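Local coordinates for protein sucrose 6(F)-phosphate phosphorylase (Thermoanaerobacterium thermosaccharolyticum DSM 571, PDB 6S9V) that is a phosphorylase that belongs to the alpha-amylase family of carbohydrate-active enzymes and carries their TIM-barrel type of catalytic domain, at residues Y26-G31 against G62-A67; I69-I74 against L95-N100; P56-S61 against K198-F203. All coordinates share one frame; numbering follows the deposited sequence.

Interaction 1: Y26-G31 against G62-A67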
ATOM      1  N   TYR A  26      10.204  -4.342   2.713  1.00 17.03           N
ATOM      2  CA  TYR A  26      11.112  -4.233   1.593  1.00 16.29           C
ATOM      3  C   TYR A  26      11.912  -5.524   1.489  1.00 17.40           C
ATOM      4  O   TYR A  26      12.051  -6.266   2.469  1.00 18.62           O
ATOM      5  CB  TYR A  26      12.043  -3.033   1.750  1.00 16.00           C
ATOM      6  CG  TYR A  26      11.378  -1.711   1.464  1.00 16.92           C
ATOM      7  CD1 TYR A  26      11.169  -1.288   0.155  1.00 18.28           C
ATOM      8  CD2 TYR A  26      10.953  -0.880   2.497  1.00 16.96           C
ATOM      9  CE1 TYR A  26      10.565  -0.077  -0.122  1.00 18.29           C
ATOM     10  CE2 TYR A  26      10.339   0.331   2.225  1.00 18.94           C
ATOM     11  CZ  TYR A  26      10.149   0.724   0.917  1.00 19.62           C
ATOM     12  OH  TYR A  26       9.557   1.929   0.631  1.00 20.90           O
ATOM     13  N   PRO A  27      12.410  -5.838   0.293  1.00 17.47           N
ATOM     14  CA  PRO A  27      13.202  -7.064   0.134  1.00 17.90           C
ATOM     15  C   PRO A  27      14.481  -7.053   0.934  1.00 18.05           C
ATOM     16  O   PRO A  27      15.027  -8.128   1.217  1.00 20.15           O
ATOM     17  CB  PRO A  27      13.488  -7.112  -1.375  1.00 19.67           C
ATOM     18  CG  PRO A  27      13.326  -5.709  -1.844  1.00 20.10           C
ATOM     19  CD  PRO A  27      12.264  -5.096  -0.973  1.00 18.54           C
ATOM     20  N   ASP A  28      14.974  -5.873   1.317  1.00 17.03           N
ATOM     21  CA  ASP A  28      16.250  -5.761   1.999  1.00 19.66           C
ATOM     22  C   ASP A  28      16.143  -5.204   3.412  1.00 19.94           C
ATOM     23  O   ASP A  28      17.171  -5.083   4.088  1.00 20.25           O
ATOM     24  CB  ASP A  28      17.208  -4.883   1.178  1.00 22.93           C
ATOM     25  CG  ASP A  28      16.618  -3.515   0.844  1.00 23.75           C
ATOM     26  OD1 ASP A  28      15.380  -3.398   0.718  1.00 21.67           O
ATOM     27  OD2 ASP A  28      17.397  -2.549   0.710  1.00 23.87           O
ATOM     28  N   SER A  29      14.940  -4.884   3.890  1.00 19.24           N
ATOM     29  CA  SER A  29      14.801  -4.179   5.157  1.00 18.15           C
ATOM     30  C   SER A  29      14.756  -5.094   6.376  1.00 18.38           C
ATOM     31  O   SER A  29      14.779  -4.587   7.505  1.00 19.66           O
ATOM     32  CB  SER A  29      13.548  -3.297   5.137  1.00 18.23           C
ATOM     33  OG  SER A  29      12.370  -4.067   4.921  1.00 18.46           O
ATOM     34  N   LEU A  30      14.713  -6.412   6.191  1.00 18.39           N
ATOM     35  CA  LEU A  30      14.819  -7.368   7.294  1.00 20.94           C
ATOM     36  C   LEU A  30      16.050  -8.253   7.044  1.00 22.16           C
ATOM     37  O   LEU A  30      15.946  -9.404   6.611  1.00 21.09           O
ATOM     38  CB  LEU A  30      13.508  -8.192   7.427  1.00 21.61           C
ATOM     39  CG  LEU A  30      12.313  -7.377   7.943  1.00 21.10           C
ATOM     40  CD1 LEU A  30      11.010  -8.158   7.845  1.00 21.91           C
ATOM     41  CD2 LEU A  30      12.548  -6.910   9.376  1.00 19.97           C
ATOM     42  N   GLY A  31      17.229  -7.704   7.338  1.00 22.16           N
ATOM     43  CA  GLY A  31      18.466  -8.451   7.256  1.00 22.19           C
ATOM     44  C   GLY A  31      19.303  -8.210   6.019  1.00 23.10           C
ATOM     45  O   GLY A  31      20.474  -8.610   6.003  1.00 25.40           O
ATOM     46  N   GLY A  62      15.530   3.936  -9.416  1.00 20.44           N
ATOM     47  CA  GLY A  62      15.180   5.006  -8.500  1.00 21.56           C
ATOM     48  C   GLY A  62      13.920   4.681  -7.733  1.00 21.66           C
ATOM     49  O   GLY A  62      13.259   3.669  -7.973  1.00 20.79           O
ATOM     50  N   ASP A  63      13.604   5.567  -6.776  1.00 21.86           N
ATOM     51  CA  ASP A  63      12.339   5.506  -6.037  1.00 23.71           C
ATOM     52  C   ASP A  63      12.203   4.186  -5.278  1.00 21.03           C
ATOM     53  O   ASP A  63      11.119   3.605  -5.185  1.00 20.09           O
ATOM     54  CB  ASP A  63      11.159   5.720  -6.993  1.00 30.61           C
ATOM     55  CG  ASP A  63       9.918   6.263  -6.293  1.00 38.16           C
ATOM     56  OD1 ASP A  63      10.046   6.799  -5.176  1.00 40.38           O
ATOM     57  OD2 ASP A  63       8.810   6.156  -6.868  1.00 39.83           O
ATOM     58  N   ARG A  64      13.325   3.724  -4.725  1.00 20.94           N
ATOM     59  CA  ARG A  64      13.447   2.478  -3.975  1.00 22.95           C
ATOM     60  C   ARG A  64      12.541   1.385  -4.526  1.00 21.77           C
ATOM     61  O   ARG A  64      11.634   0.906  -3.835  1.00 21.22           O
ATOM     62  CB  ARG A  64      13.182   2.712  -2.483  1.00 23.75           C
ATOM     63  CG  ARG A  64      13.597   1.514  -1.654  1.00 22.00           C
ATOM     64  CD  ARG A  64      13.745   1.790  -0.152  1.00 20.79           C
ATOM     65  NE  ARG A  64      14.146   0.549   0.498  1.00 20.34           N
ATOM     66  CZ  ARG A  64      14.374   0.394   1.792  1.00 18.59           C
ATOM     67  NH1 ARG A  64      14.264   1.422   2.624  1.00 18.16           N
ATOM     68  NH2 ARG A  64      14.722  -0.800   2.250  1.00 18.84           N
ATOM     69  N   GLY A  65      12.787   0.995  -5.778  1.00 19.18           N
ATOM     70  CA  GLY A  65      12.131  -0.131  -6.391  1.00 18.72           C
ATOM     71  C   GLY A  65      11.044   0.223  -7.386  1.00 19.20           C
ATOM     72  O   GLY A  65      10.706  -0.614  -8.229  1.00 18.72           O
ATOM     73  N   PHE A  66      10.486   1.427  -7.318  1.00 20.04           N
ATOM     74  CA  PHE A  66       9.322   1.747  -8.140  1.00 20.25           C
ATOM     75  C   PHE A  66       9.695   2.350  -9.493  1.00 21.21           C
ATOM     76  O   PHE A  66       8.832   2.938 -10.157  1.00 21.86           O
ATOM     77  CB  PHE A  66       8.374   2.660  -7.369  1.00 18.20           C
ATOM     78  CG  PHE A  66       7.609   1.946  -6.292  1.00 17.55           C
ATOM     79  CD1 PHE A  66       6.400   1.334  -6.571  1.00 18.09           C
ATOM     80  CD2 PHE A  66       8.118   1.854  -5.013  1.00 18.87           C
ATOM     81  CE1 PHE A  66       5.698   0.670  -5.580  1.00 19.69           C
ATOM     82  CE2 PHE A  66       7.432   1.194  -4.019  1.00 20.29           C
ATOM     83  CZ  PHE A  66       6.225   0.588  -4.299  1.00 20.02           C
ATOM     84  N   ALA A  67      10.946   2.185  -9.930  1.00 19.84           N
ATOM     85  CA  ALA A  67      11.365   2.470 -11.307  1.00 19.75           C
ATOM     86  C   ALA A  67      11.958   1.190 -11.896  1.00 19.59           C
ATOM     87  O   ALA A  67      13.171   1.097 -12.137  1.00 17.20           O
ATOM     88  CB  ALA A  67      12.365   3.621 -11.376  1.00 19.64           C
TER
HETATM   89  O   HOH W   1       9.742   2.640  -2.022  1.00 21.88           O
HETATM   90  O   HOH W   2      14.588  -1.620  -1.410  1.00 16.98           O
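Arg64 lays its guanidinium group flat on one face of the Tyr26 ring. The two centres are 3.8 Å apart and the planes differ by 16°. This is a cation-pi stack, with Arg64 CZ above the ring. Arg64 NE lies toward the rim, 3.5 Å from Tyr26 CD1. Arg64 CD adds a CH-pi contact over the same face, 4.0 Å from the ring centroid. The arginine reaches this far because CG stands anti to its backbone N (chi1 -168°) and the chain then runs extended to NE.

At the guanidinium edge, Arg64 NH2 donates to Asp28 OD1 over 3.1 Å, a nearly straight bond (163°) within a salt bridge. The carboxylate is turned almost perpendicular to the guanidinium, and its oxygen is met from above the carboxylate plane. Water 2 spans the same pair of residues. It accepts from Arg64 NE at 2.9 Å and donates to Asp28 OD1. At the far end of the ring, water 1 lies 2.8 Å from Tyr26 OH and donates to Arg64 O. The ring is thus linked by water to the arginine backbone as well.

Further out, Asn419 OD1 takes a hydrogen bond from Arg64 NH2, and the carbonyl of Arg417 takes one from NH1. Ser29 OG accepts a weak bond from Tyr26 N and is also bonded to Thr25. Both segments are loops that leave the C-terminal ends of adjacent barrel strands, 22-25 and 51-54. This end carries the active site in TIM-barrel enzymes.

The guanidinium is therefore gripped at its edge and stacked on one face, which fixes its rotation. Its charge is probably balanced by Asp28, with a long, weak ion pair to Glu414, while the aromatic face probably adds a weaker electrostatic attraction.

Interaction 2: I69-I74 against L95-N100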
ATOM      1  N   ILE A  69      13.417  -1.795 -14.011  1.00 19.19           N
ATOM      2  CA  ILE A  69      14.104  -1.957 -15.291  1.00 18.87           C
ATOM      3  C   ILE A  69      13.595  -3.176 -16.042  1.00 20.54           C
ATOM      4  O   ILE A  69      13.483  -3.154 -17.273  1.00 20.02           O
ATOM      5  CB  ILE A  69      15.625  -2.045 -15.033  1.00 17.85           C
ATOM      6  CG1 ILE A  69      16.138  -0.718 -14.461  1.00 17.87           C
ATOM      7  CG2 ILE A  69      16.387  -2.410 -16.307  1.00 19.40           C
ATOM      8  CD1 ILE A  69      17.577  -0.778 -13.979  1.00 20.17           C
ATOM      9  N   THR A  70      13.306  -4.249 -15.312  1.00 21.51           N
ATOM     10  CA  THR A  70      12.812  -5.491 -15.882  1.00 22.08           C
ATOM     11  C   THR A  70      12.147  -6.267 -14.759  1.00 20.80           C
ATOM     12  O   THR A  70      12.504  -6.106 -13.588  1.00 20.74           O
ATOM     13  CB  THR A  70      13.937  -6.324 -16.516  1.00 23.07           C
ATOM     14  OG1 THR A  70      13.408  -7.565 -17.003  1.00 22.88           O
ATOM     15  CG2 THR A  70      15.032  -6.631 -15.500  1.00 22.72           C
ATOM     16  N   TYR A  71      11.168  -7.095 -15.124  1.00 20.29           N
ATOM     17  CA  TYR A  71      10.556  -8.031 -14.193  1.00 21.48           C
ATOM     18  C   TYR A  71      11.048  -9.463 -14.386  1.00 21.82           C
ATOM     19  O   TYR A  71      10.618 -10.360 -13.652  1.00 21.27           O
ATOM     20  CB  TYR A  71       9.033  -8.017 -14.327  1.00 20.87           C
ATOM     21  CG  TYR A  71       8.361  -6.703 -14.008  1.00 20.66           C
ATOM     22  CD1 TYR A  71       8.187  -5.732 -14.987  1.00 20.77           C
ATOM     23  CD2 TYR A  71       7.868  -6.447 -12.737  1.00 22.84           C
ATOM     24  CE1 TYR A  71       7.543  -4.547 -14.709  1.00 20.36           C
ATOM     25  CE2 TYR A  71       7.230  -5.250 -12.443  1.00 24.94           C
ATOM     26  CZ  TYR A  71       7.078  -4.304 -13.430  1.00 21.83           C
ATOM     27  OH  TYR A  71       6.430  -3.125 -13.136  1.00 21.15           O
ATOM     28  N   SER A  72      11.923  -9.698 -15.358  1.00 20.88           N
ATOM     29  CA  SER A  72      12.356 -11.055 -15.672  1.00 21.57           C
ATOM     30  C   SER A  72      13.419 -11.565 -14.710  1.00 19.45           C
ATOM     31  O   SER A  72      13.800 -12.736 -14.794  1.00 21.30           O
ATOM     32  CB  SER A  72      12.868 -11.117 -17.114  1.00 29.99           C
ATOM     33  OG  SER A  72      13.979 -10.255 -17.291  1.00 38.54           O
ATOM     34  N   GLU A  73      13.901 -10.726 -13.800  1.00 19.27           N
ATOM     35  CA  GLU A  73      14.805 -11.175 -12.756  1.00 20.79           C
ATOM     36  C   GLU A  73      14.550 -10.360 -11.500  1.00 20.05           C
ATOM     37  O   GLU A  73      14.040  -9.235 -11.549  1.00 20.19           O
ATOM     38  CB  GLU A  73      16.283 -11.058 -13.157  1.00 24.20           C
ATOM     39  CG  GLU A  73      16.746  -9.642 -13.360  1.00 28.51           C
ATOM     40  CD  GLU A  73      18.262  -9.493 -13.401  1.00 34.90           C
ATOM     41  OE1 GLU A  73      18.986 -10.500 -13.596  1.00 38.73           O
ATOM     42  OE2 GLU A  73      18.723  -8.345 -13.248  1.00 34.53           O
ATOM     43  N   ILE A  74      14.918 -10.949 -10.378  1.00 20.17           N
ATOM     44  CA  ILE A  74      14.976 -10.230  -9.113  1.00 19.08           C
ATOM     45  C   ILE A  74      16.305  -9.487  -9.048  1.00 19.29           C
ATOM     46  O   ILE A  74      17.329  -9.966  -9.549  1.00 20.78           O
ATOM     47  CB  ILE A  74      14.809 -11.213  -7.937  1.00 18.63           C
ATOM     48  CG1 ILE A  74      13.423 -11.877  -7.991  1.00 20.11           C
ATOM     49  CG2 ILE A  74      15.060 -10.508  -6.608  1.00 18.99           C
ATOM     50  CD1 ILE A  74      12.252 -10.913  -8.002  1.00 20.96           C
ATOM     51  N   LEU A  95       3.048  -9.061  -4.888  1.00 17.10           N
ATOM     52  CA  LEU A  95       4.053  -8.234  -5.541  1.00 16.93           C
ATOM     53  C   LEU A  95       3.402  -7.071  -6.276  1.00 18.26           C
ATOM     54  O   LEU A  95       2.216  -7.107  -6.605  1.00 20.15           O
ATOM     55  CB  LEU A  95       4.883  -9.041  -6.543  1.00 18.38           C
ATOM     56  CG  LEU A  95       5.802 -10.138  -6.019  1.00 20.00           C
ATOM     57  CD1 LEU A  95       6.566 -10.756  -7.196  1.00 19.61           C
ATOM     58  CD2 LEU A  95       6.769  -9.595  -4.970  1.00 21.33           C
ATOM     59  N   ASP A  96       4.213  -6.050  -6.555  1.00 17.58           N
ATOM     60  CA  ASP A  96       3.770  -4.861  -7.268  1.00 17.25           C
ATOM     61  C   ASP A  96       3.942  -5.004  -8.772  1.00 18.13           C
ATOM     62  O   ASP A  96       4.982  -5.472  -9.251  1.00 19.79           O
ATOM     63  CB  ASP A  96       4.577  -3.629  -6.840  1.00 19.28           C
ATOM     64  CG  ASP A  96       4.314  -3.217  -5.424  1.00 23.06           C
ATOM     65  OD1 ASP A  96       4.925  -3.788  -4.496  1.00 23.73           O
ATOM     66  OD2 ASP A  96       3.502  -2.295  -5.252  1.00 25.51           O
ATOM     67  N   LEU A  97       2.945  -4.526  -9.512  1.00 19.32           N
ATOM     68  CA  LEU A  97       3.051  -4.282 -10.944  1.00 20.04           C
ATOM     69  C   LEU A  97       2.939  -2.778 -11.156  1.00 19.78           C
ATOM     70  O   LEU A  97       1.936  -2.165 -10.775  1.00 19.15           O
ATOM     71  CB  LEU A  97       1.958  -5.027 -11.713  1.00 21.33           C
ATOM     72  CG  LEU A  97       1.916  -4.790 -13.221  1.00 23.98           C
ATOM     73  CD1 LEU A  97       3.257  -5.186 -13.846  1.00 24.96           C
ATOM     74  CD2 LEU A  97       0.769  -5.564 -13.848  1.00 24.78           C
ATOM     75  N   MET A  98       3.983  -2.177 -11.718  1.00 20.26           N
ATOM     76  CA  MET A  98       3.985  -0.733 -11.963  1.00 19.86           C
ATOM     77  C   MET A  98       3.285  -0.487 -13.296  1.00 20.27           C
ATOM     78  O   MET A  98       3.899  -0.264 -14.345  1.00 20.13           O
ATOM     79  CB  MET A  98       5.403  -0.184 -11.933  1.00 19.63           C
ATOM     80  CG  MET A  98       5.873   0.228 -10.516  1.00 20.59           C
ATOM     81  SD  MET A  98       5.753  -1.031  -9.203  1.00 20.01           S
ATOM     82  CE  MET A  98       7.060  -2.170  -9.682  1.00 20.04           C
ATOM     83  N   VAL A  99       1.950  -0.522 -13.250  1.00 21.60           N
ATOM     84  CA  VAL A  99       1.184  -0.384 -14.477  1.00 23.35           C
ATOM     85  C   VAL A  99       1.359   0.994 -15.102  1.00 24.21           C
ATOM     86  O   VAL A  99       1.071   1.165 -16.291  1.00 25.93           O
ATOM     87  CB  VAL A  99      -0.323  -0.654 -14.262  1.00 22.87           C
ATOM     88  CG1 VAL A  99      -0.576  -2.121 -13.966  1.00 22.87           C
ATOM     89  CG2 VAL A  99      -0.882   0.231 -13.157  1.00 22.08           C
ATOM     90  N   ASN A 100       1.815   1.990 -14.335  1.00 21.16           N
ATOM     91  CA  ASN A 100       1.868   3.353 -14.848  1.00 20.24           C
ATOM     92  C   ASN A 100       3.196   3.711 -15.500  1.00 20.67           C
ATOM     93  O   ASN A 100       3.218   4.583 -16.374  1.00 20.25           O
ATOM     94  CB  ASN A 100       1.579   4.366 -13.726  1.00 20.93           C
ATOM     95  CG  ASN A 100       1.496   5.802 -14.235  1.00 22.81           C
ATOM     96  OD1 ASN A 100       0.579   6.161 -14.974  1.00 22.41           O
ATOM     97  ND2 ASN A 100       2.451   6.635 -13.825  1.00 23.61           N
TER
HETATM   98  O   HOH W   3       6.299  -1.302 -15.163  1.00 17.96           O
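Tyr71 points its ring lengthwise at the turn at the C-terminal end of strand 92-97, and its hydroxyl does most of the touching. Met98 N donates to Tyr71 OH over 3.0 Å, with an N-H...O angle of 153°. Water 3 lies in the plane of the ring at its edge, 2.7 Å from Tyr71 OH, and donates to Met98 O. The hydroxyl thus meets Met98 N directly and Met98 O through the water.

Leu97 crosses the tyrosine at about a right angle, and its CD1 branch comes within 3.9 Å of Tyr71 CZ. Strand 92-97 is the third of the eight-stranded barrel. Met98 is the centre of an inverse gamma turn, closed by a weak bond from Val99 N to Leu97 O.

The Met98 side chain crosses Tyr71 obliquely. It bends at both chi2 (54°) and chi3 (71°), which brings its methyl CE back to 4.1 Å from Tyr71 CE2. Met98 CB flanks the hydroxyl, 3.3 Å from Tyr71 OH. Asp96 O sits near the ring plane at the edge, 3.9 Å from Tyr71 CE2. This carbonyl is buried with no hydrogen-bond partner in the model. The carboxylate of Asp96 leads elsewhere, to His53 and Arg209.

Interaction 3: P56-S61 against K198-F203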
ATOM      1  N   PRO A  56       8.778  -3.654  -4.177  1.00 18.43           N
ATOM      2  CA  PRO A  56       9.364  -4.032  -5.495  1.00 17.72           C
ATOM      3  C   PRO A  56      10.788  -4.540  -5.384  1.00 18.66           C
ATOM      4  O   PRO A  56      11.704  -3.790  -5.008  1.00 18.20           O
ATOM      5  CB  PRO A  56       9.295  -2.718  -6.288  1.00 17.64           C
ATOM      6  CG  PRO A  56       8.085  -2.032  -5.738  1.00 19.48           C
ATOM      7  CD  PRO A  56       8.041  -2.377  -4.258  1.00 19.32           C
ATOM      8  N   PRO A  57      11.013  -5.821  -5.703  1.00 18.55           N
ATOM      9  CA  PRO A  57      12.361  -6.409  -5.642  1.00 16.77           C
ATOM     10  C   PRO A  57      13.072  -6.530  -6.986  1.00 17.20           C
ATOM     11  O   PRO A  57      14.076  -7.245  -7.056  1.00 18.55           O
ATOM     12  CB  PRO A  57      12.066  -7.804  -5.077  1.00 18.80           C
ATOM     13  CG  PRO A  57      10.760  -8.166  -5.762  1.00 20.44           C
ATOM     14  CD  PRO A  57       9.978  -6.862  -5.857  1.00 19.87           C
ATOM     15  N   PHE A  58      12.577  -5.882  -8.036  1.00 17.75           N
ATOM     16  CA  PHE A  58      13.190  -5.969  -9.354  1.00 16.92           C
ATOM     17  C   PHE A  58      14.285  -4.923  -9.495  1.00 17.40           C
ATOM     18  O   PHE A  58      14.291  -3.919  -8.776  1.00 17.95           O
ATOM     19  CB  PHE A  58      12.108  -5.800 -10.421  1.00 16.80           C
ATOM     20  CG  PHE A  58      10.816  -6.453 -10.035  1.00 19.39           C
ATOM     21  CD1 PHE A  58      10.699  -7.829 -10.040  1.00 20.01           C
ATOM     22  CD2 PHE A  58       9.739  -5.697  -9.609  1.00 21.00           C
ATOM     23  CE1 PHE A  58       9.524  -8.433  -9.653  1.00 17.89           C
ATOM     24  CE2 PHE A  58       8.558  -6.299  -9.230  1.00 20.03           C
ATOM     25  CZ  PHE A  58       8.460  -7.667  -9.235  1.00 17.28           C
ATOM     26  N   PRO A  59      15.244  -5.136 -10.396  1.00 18.80           N
ATOM     27  CA  PRO A  59      16.244  -4.091 -10.660  1.00 19.00           C
ATOM     28  C   PRO A  59      15.542  -2.785 -10.980  1.00 19.31           C
ATOM     29  O   PRO A  59      14.604  -2.749 -11.776  1.00 20.01           O
ATOM     30  CB  PRO A  59      17.028  -4.624 -11.863  1.00 20.65           C
ATOM     31  CG  PRO A  59      16.734  -6.080 -11.918  1.00 23.63           C
ATOM     32  CD  PRO A  59      15.358  -6.260 -11.348  1.00 21.70           C
ATOM     33  N   SER A  60      15.989  -1.708 -10.337  1.00 18.18           N
ATOM     34  CA  SER A  60      15.282  -0.438 -10.397  1.00 17.96           C
ATOM     35  C   SER A  60      16.283   0.705 -10.409  1.00 18.78           C
ATOM     36  O   SER A  60      17.341   0.631  -9.778  1.00 20.25           O
ATOM     37  CB  SER A  60      14.321  -0.303  -9.214  1.00 19.26           C
ATOM     38  OG  SER A  60      13.729   0.978  -9.135  1.00 21.52           O
ATOM     39  N   SER A  61      15.927   1.780 -11.108  1.00 18.57           N
ATOM     40  CA  SER A  61      16.831   2.919 -11.236  1.00 20.21           C
ATOM     41  C   SER A  61      16.453   4.109 -10.353  1.00 20.68           C
ATOM     42  O   SER A  61      17.025   5.197 -10.522  1.00 21.19           O
ATOM     43  CB  SER A  61      16.906   3.368 -12.695  1.00 21.06           C
ATOM     44  OG  SER A  61      15.702   3.972 -13.118  1.00 19.66           O
ATOM     45  N   LYS A 198       2.478 -13.541 -16.338  1.00 25.80           N
ATOM     46  CA  LYS A 198       2.959 -14.898 -16.576  1.00 27.10           C
ATOM     47  C   LYS A 198       4.190 -15.210 -15.738  1.00 25.02           C
ATOM     48  O   LYS A 198       4.294 -16.292 -15.146  1.00 23.48           O
ATOM     49  CB  LYS A 198       3.263 -15.064 -18.063  1.00 29.42           C
ATOM     50  CG  LYS A 198       3.714 -16.440 -18.470  1.00 37.41           C
ATOM     51  CD  LYS A 198       3.639 -16.599 -19.980  1.00 47.45           C
ATOM     52  CE  LYS A 198       3.931 -18.028 -20.402  1.00 56.07           C
ATOM     53  NZ  LYS A 198       5.399 -18.288 -20.383  1.00 59.23           N
ATOM     54  N   THR A 199       5.138 -14.276 -15.683  1.00 23.88           N
ATOM     55  CA  THR A 199       6.333 -14.456 -14.863  1.00 25.48           C
ATOM     56  C   THR A 199       5.970 -14.591 -13.389  1.00 25.46           C
ATOM     57  O   THR A 199       6.418 -15.525 -12.710  1.00 28.12           O
ATOM     58  CB  THR A 199       7.279 -13.279 -15.089  1.00 26.74           C
ATOM     59  OG1 THR A 199       7.680 -13.260 -16.467  1.00 29.27           O
ATOM     60  CG2 THR A 199       8.509 -13.387 -14.191  1.00 26.03           C
ATOM     61  N   PHE A 200       5.146 -13.668 -12.882  1.00 22.25           N
ATOM     62  CA  PHE A 200       4.710 -13.727 -11.491  1.00 21.23           C
ATOM     63  C   PHE A 200       4.058 -15.070 -11.187  1.00 22.91           C
ATOM     64  O   PHE A 200       4.388 -15.728 -10.196  1.00 23.26           O
ATOM     65  CB  PHE A 200       3.718 -12.599 -11.188  1.00 20.08           C
ATOM     66  CG  PHE A 200       4.350 -11.217 -11.027  1.00 20.09           C
ATOM     67  CD1 PHE A 200       5.680 -11.000 -11.318  1.00 21.02           C
ATOM     68  CD2 PHE A 200       3.589 -10.143 -10.573  1.00 20.66           C
ATOM     69  CE1 PHE A 200       6.238  -9.749 -11.168  1.00 21.49           C
ATOM     70  CE2 PHE A 200       4.155  -8.876 -10.411  1.00 20.93           C
ATOM     71  CZ  PHE A 200       5.473  -8.685 -10.708  1.00 20.50           C
ATOM     72  N   SER A 201       3.106 -15.477 -12.027  1.00 23.20           N
ATOM     73  CA  SER A 201       2.393 -16.728 -11.798  1.00 25.51           C
ATOM     74  C   SER A 201       3.347 -17.913 -11.807  1.00 25.64           C
ATOM     75  O   SER A 201       3.149 -18.888 -11.071  1.00 25.73           O
ATOM     76  CB  SER A 201       1.315 -16.907 -12.868  1.00 30.55           C
ATOM     77  OG  SER A 201       0.656 -18.143 -12.715  1.00 38.27           O
ATOM     78  N   ASN A 202       4.364 -17.864 -12.670  1.00 25.43           N
ATOM     79  CA  ASN A 202       5.317 -18.958 -12.769  1.00 28.57           C
ATOM     80  C   ASN A 202       6.041 -19.201 -11.449  1.00 27.77           C
ATOM     81  O   ASN A 202       6.461 -20.329 -11.170  1.00 27.89           O
ATOM     82  CB  ASN A 202       6.322 -18.654 -13.883  1.00 34.43           C
ATOM     83  CG  ASN A 202       7.318 -19.770 -14.091  1.00 46.03           C
ATOM     84  OD1 ASN A 202       8.457 -19.696 -13.625  1.00 53.24           O
ATOM     85  ND2 ASN A 202       6.899 -20.813 -14.796  1.00 49.09           N
ATOM     86  N   PHE A 203       6.214 -18.164 -10.632  1.00 25.33           N
ATOM     87  CA  PHE A 203       6.946 -18.292  -9.377  1.00 24.21           C
ATOM     88  C   PHE A 203       6.041 -18.221  -8.151  1.00 25.28           C
ATOM     89  O   PHE A 203       6.521 -17.951  -7.046  1.00 27.51           O
ATOM     90  CB  PHE A 203       8.054 -17.241  -9.324  1.00 24.21           C
ATOM     91  CG  PHE A 203       9.095 -17.429 -10.391  1.00 25.67           C
ATOM     92  CD1 PHE A 203      10.008 -18.466 -10.304  1.00 27.25           C
ATOM     93  CD2 PHE A 203       9.153 -16.582 -11.485  1.00 25.38           C
ATOM     94  CE1 PHE A 203      10.965 -18.662 -11.291  1.00 26.91           C
ATOM     95  CE2 PHE A 203      10.109 -16.763 -12.474  1.00 26.42           C
ATOM     96  CZ  PHE A 203      11.016 -17.804 -12.375  1.00 26.95           C
TER
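Phe58, in the loop after strand 51-54, faces Phe200, in the last turn of helix 187-202, with their CA atoms 11.7 Å apart. The backbones are thus well separated, and two phenyl rings bridge the gap.

The rings meet rim to rim, and neither lies over the face of the other. Their planes are only 12° apart, with centroids separated by 5.7 Å. The closest pair is Phe58 CZ with Phe200 CZ at 3.5 Å. Phe58 CZ also lies 3.6 Å from Phe200 CE1. The contact is purely apolar and small, and both residues are buried. A chi2 of 8° sets the turn of the Phe200 ring.

Neighbours hold each ring in place. Pro57 CD sits 3.7 Å above one face of the Phe58 ring, toward its rim. The ring of Tyr71 meets that of Phe58 at a steep angle, and Trp81 of helix 81-88 also touches Phe58. Phe200 packs on Leu95 of strand 92-97.

The helix ends at Asn202, just past Phe200. Phe203 is the first residue to leave helical angles. Its N bonds to Phe200 O at 3.1 Å and more weakly to Thr199 O. The Phe203 ring stacks on Trp81, so Trp81 touches residues of both segments.

Helix 187-202 lies in the chain between the third and fourth barrel strands, 92-97 and 207-210, which run parallel and adjacent. It therefore belongs to a beta-alpha-beta crossover. Through Phe200 on Leu95 the helix packs on the outside of the barrel, as outer helices do in a TIM barrel. Phe58 brings the loop after strand 51-54 into that packing.

Loop residues 56-74, between barrel strand 51-54 and helix 81-88, supply one side of every contact. The centres of interactions 2 and 3 are about 5 Å apart, and Ile69 N probably bonds to Pro59 O at 2.7 Å. Interaction 1 joins interaction 2 where Phe66 CD1 packs 3.6 Å from Met98 SD, and interaction 3 where Ala67 O probably accepts from Ser61 N. The side chains of Arg64 and Asp96 are each about 5 Å from a sulfate. Asp63 OD2 hydrogen-bonds to a bound BTB molecule, about 5 Å from the Met98 side chain. Both ligands probably come from the crystallisation liquor, but their place is consistent with the active-site end of such barrels.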